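Local coordinates for kinesin-like protein KIF19 (Mus musculus, PDB 5GSZ), which walks toward microtubule plus ends and depolymerizes microtubules at ciliary tips, thereby controlling the length of motile cilia, at residues A[78-81]-A[82-86]. Numbering follows the deposited sequence.
Sequences EMVY and QATTK
Lys86 sets its CB over one face of the Tyr81 ring, with CG against Tyr81 OH, toward the C-terminal part of helix 77-84 of the kinesin motor domain and the residues after it; Lys86 CB lies 4.0 Å from the ring centroid in a CH-pi contact 29° off the normal. With CG anti to the backbone N (chi1 162°), the Tyr81 ring lies forward along the chain, and Thr85 OG1 approaches it obliquely, 3.2 Å from Tyr81 CD1. Tyr81 O accepts from the amides of Thr84, Thr85 and Lys86, Thr85 N lying 3.1 Å from Tyr81 O and least tilted from the carbonyl plane. Thr84 OG1 reaches back one turn to donate to Val80 O, from above the carbonyl plane. On the solvent-facing side, Gln82 bends at chi2 to bring NE2 within 2.7 Å of Glu78 OE2, carboxylate and amide planes turned 35° apart. Farther out, Val80 and Thr84 pack on Phe71 of the central sheet, while Asp130 of helix 123-136 accepts a hydrogen bond from Tyr81 OH and forms a salt bridge with Lys86 NZ. Asp130 thus ties together the polar ends of Tyr81 and Lys86, consistent with holding the CH-pi pair in place, and three successive amides converge on Tyr81 O, that of Thr84 well above the carbonyl plane.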
ATOM      1  N   GLU A  78      11.238   7.594   9.379  1.00 49.45           N
ATOM      2  CA  GLU A  78      10.982   6.801  10.586  1.00 49.53           C
ATOM      3  C   GLU A  78       9.729   7.244  11.322  1.00 51.88           C
ATOM      4  O   GLU A  78       9.093   6.424  11.987  1.00 55.76           O
ATOM      5  CB  GLU A  78      12.160   6.836  11.558  1.00 52.82           C
ATOM      6  CG  GLU A  78      13.098   5.604  11.435  1.00 59.50           C
ATOM      7  CD  GLU A  78      12.769   4.444  12.382  1.00 59.59           C
ATOM      8  OE1 GLU A  78      13.413   3.376  12.256  1.00 60.54           O
ATOM      9  OE2 GLU A  78      11.904   4.613  13.271  1.00 62.86           O
ATOM     10  N   MET A  79       9.354   8.517  11.241  1.00 52.63           N
ATOM     11  CA  MET A  79       8.150   8.940  11.942  1.00 51.11           C
ATOM     12  C   MET A  79       6.909   8.397  11.252  1.00 54.61           C
ATOM     13  O   MET A  79       5.940   7.996  11.914  1.00 53.09           O
ATOM     14  CB  MET A  79       8.088  10.460  12.020  1.00 60.08           C
ATOM     15  CG  MET A  79       9.265  11.110  12.705  1.00 58.25           C
ATOM     16  SD  MET A  79       9.089  12.903  12.686  1.00 65.99           S
ATOM     17  CE  MET A  79      10.633  13.364  13.489  1.00 75.41           C
ATOM     18  N   VAL A  80       6.922   8.388   9.917  1.00 54.79           N
ATOM     19  CA  VAL A  80       5.849   7.744   9.168  1.00 51.89           C
ATOM     20  C   VAL A  80       5.754   6.275   9.549  1.00 49.62           C
ATOM     21  O   VAL A  80       4.659   5.749   9.784  1.00 50.16           O
ATOM     22  CB  VAL A  80       6.063   7.930   7.655  1.00 48.20           C
ATOM     23  CG1 VAL A  80       5.303   6.866   6.882  1.00 46.29           C
ATOM     24  CG2 VAL A  80       5.581   9.299   7.236  1.00 48.71           C
ATOM     25  N   TYR A  81       6.899   5.599   9.637  1.00 44.84           N
ATOM     26  CA  TYR A  81       6.896   4.200  10.031  1.00 46.79           C
ATOM     27  C   TYR A  81       6.317   4.013  11.427  1.00 51.39           C
ATOM     28  O   TYR A  81       5.441   3.161  11.640  1.00 48.57           O
ATOM     29  CB  TYR A  81       8.307   3.646   9.963  1.00 47.57           C
ATOM     30  CG  TYR A  81       8.449   2.375  10.748  1.00 49.63           C
ATOM     31  CD1 TYR A  81       7.883   1.190  10.289  1.00 48.93           C
ATOM     32  CD2 TYR A  81       9.140   2.354  11.956  1.00 49.58           C
ATOM     33  CE1 TYR A  81       8.007   0.014  11.005  1.00 50.82           C
ATOM     34  CE2 TYR A  81       9.270   1.190  12.674  1.00 49.95           C
ATOM     35  CZ  TYR A  81       8.703   0.022  12.195  1.00 52.45           C
ATOM     36  OH  TYR A  81       8.834  -1.141  12.910  1.00 54.52           O
ATOM     37  N   GLN A  82       6.805   4.795  12.400  1.00 53.77           N
ATOM     38  CA  GLN A  82       6.335   4.644  13.773  1.00 53.86           C
ATOM     39  C   GLN A  82       4.824   4.831  13.852  1.00 51.66           C
ATOM     40  O   GLN A  82       4.135   4.104  14.575  1.00 54.90           O
ATOM     41  CB  GLN A  82       7.035   5.646  14.693  1.00 53.16           C
ATOM     42  CG  GLN A  82       8.568   5.615  14.762  1.00 58.09           C
ATOM     43  CD  GLN A  82       9.134   4.514  15.639  1.00 66.13           C
ATOM     44  OE1 GLN A  82       8.425   3.929  16.454  1.00 63.18           O
ATOM     45  NE2 GLN A  82      10.433   4.259  15.503  1.00 62.04           N
ATOM     46  N   ALA A  83       4.289   5.779  13.099  1.00 46.92           N
ATOM     47  CA  ALA A  83       2.877   6.096  13.206  1.00 47.68           C
ATOM     48  C   ALA A  83       1.988   5.174  12.394  1.00 51.42           C
ATOM     49  O   ALA A  83       0.763   5.228  12.552  1.00 58.62           O
ATOM     50  CB  ALA A  83       2.629   7.537  12.763  1.00 50.15           C
ATOM     51  N   THR A  84       2.542   4.348  11.517  1.00 48.65           N
ATOM     52  CA  THR A  84       1.670   3.598  10.622  1.00 54.81           C
ATOM     53  C   THR A  84       1.750   2.093  10.817  1.00 57.38           C
ATOM     54  O   THR A  84       0.704   1.451  11.019  1.00 53.87           O
ATOM     55  CB  THR A  84       1.958   3.944   9.146  1.00 46.84           C
ATOM     56  OG1 THR A  84       3.348   3.774   8.871  1.00 46.09           O
ATOM     57  CG2 THR A  84       1.558   5.361   8.860  1.00 45.31           C
ATOM     58  N   THR A  85       2.954   1.501  10.756  1.00 48.26           N
ATOM     59  CA  THR A  85       3.066   0.055  10.683  1.00 47.42           C
ATOM     60  C   THR A  85       3.845  -0.595  11.820  1.00 48.79           C
ATOM     61  O   THR A  85       3.778  -1.817  11.955  1.00 47.33           O
ATOM     62  CB  THR A  85       3.697  -0.362   9.343  1.00 47.09           C
ATOM     63  OG1 THR A  85       5.026   0.143   9.255  1.00 52.82           O
ATOM     64  CG2 THR A  85       2.927   0.216   8.209  1.00 48.20           C
ATOM     65  N   LYS A  86       4.581   0.162  12.636  1.00 50.61           N
ATOM     66  CA  LYS A  86       5.363  -0.459  13.702  1.00 49.97           C
ATOM     67  C   LYS A  86       4.491  -1.357  14.577  1.00 49.71           C
ATOM     68  O   LYS A  86       4.855  -2.502  14.879  1.00 49.83           O
ATOM     69  CB  LYS A  86       6.043   0.620  14.550  1.00 52.09           C
ATOM     70  CG  LYS A  86       6.974   0.078  15.617  1.00 53.79           C
ATOM     71  CD  LYS A  86       7.255   1.144  16.645  1.00 59.80           C
ATOM     72  CE  LYS A  86       8.066   0.636  17.830  1.00 63.51           C
ATOM     73  NZ  LYS A  86       9.469   0.306  17.466  1.00 65.27           N
TER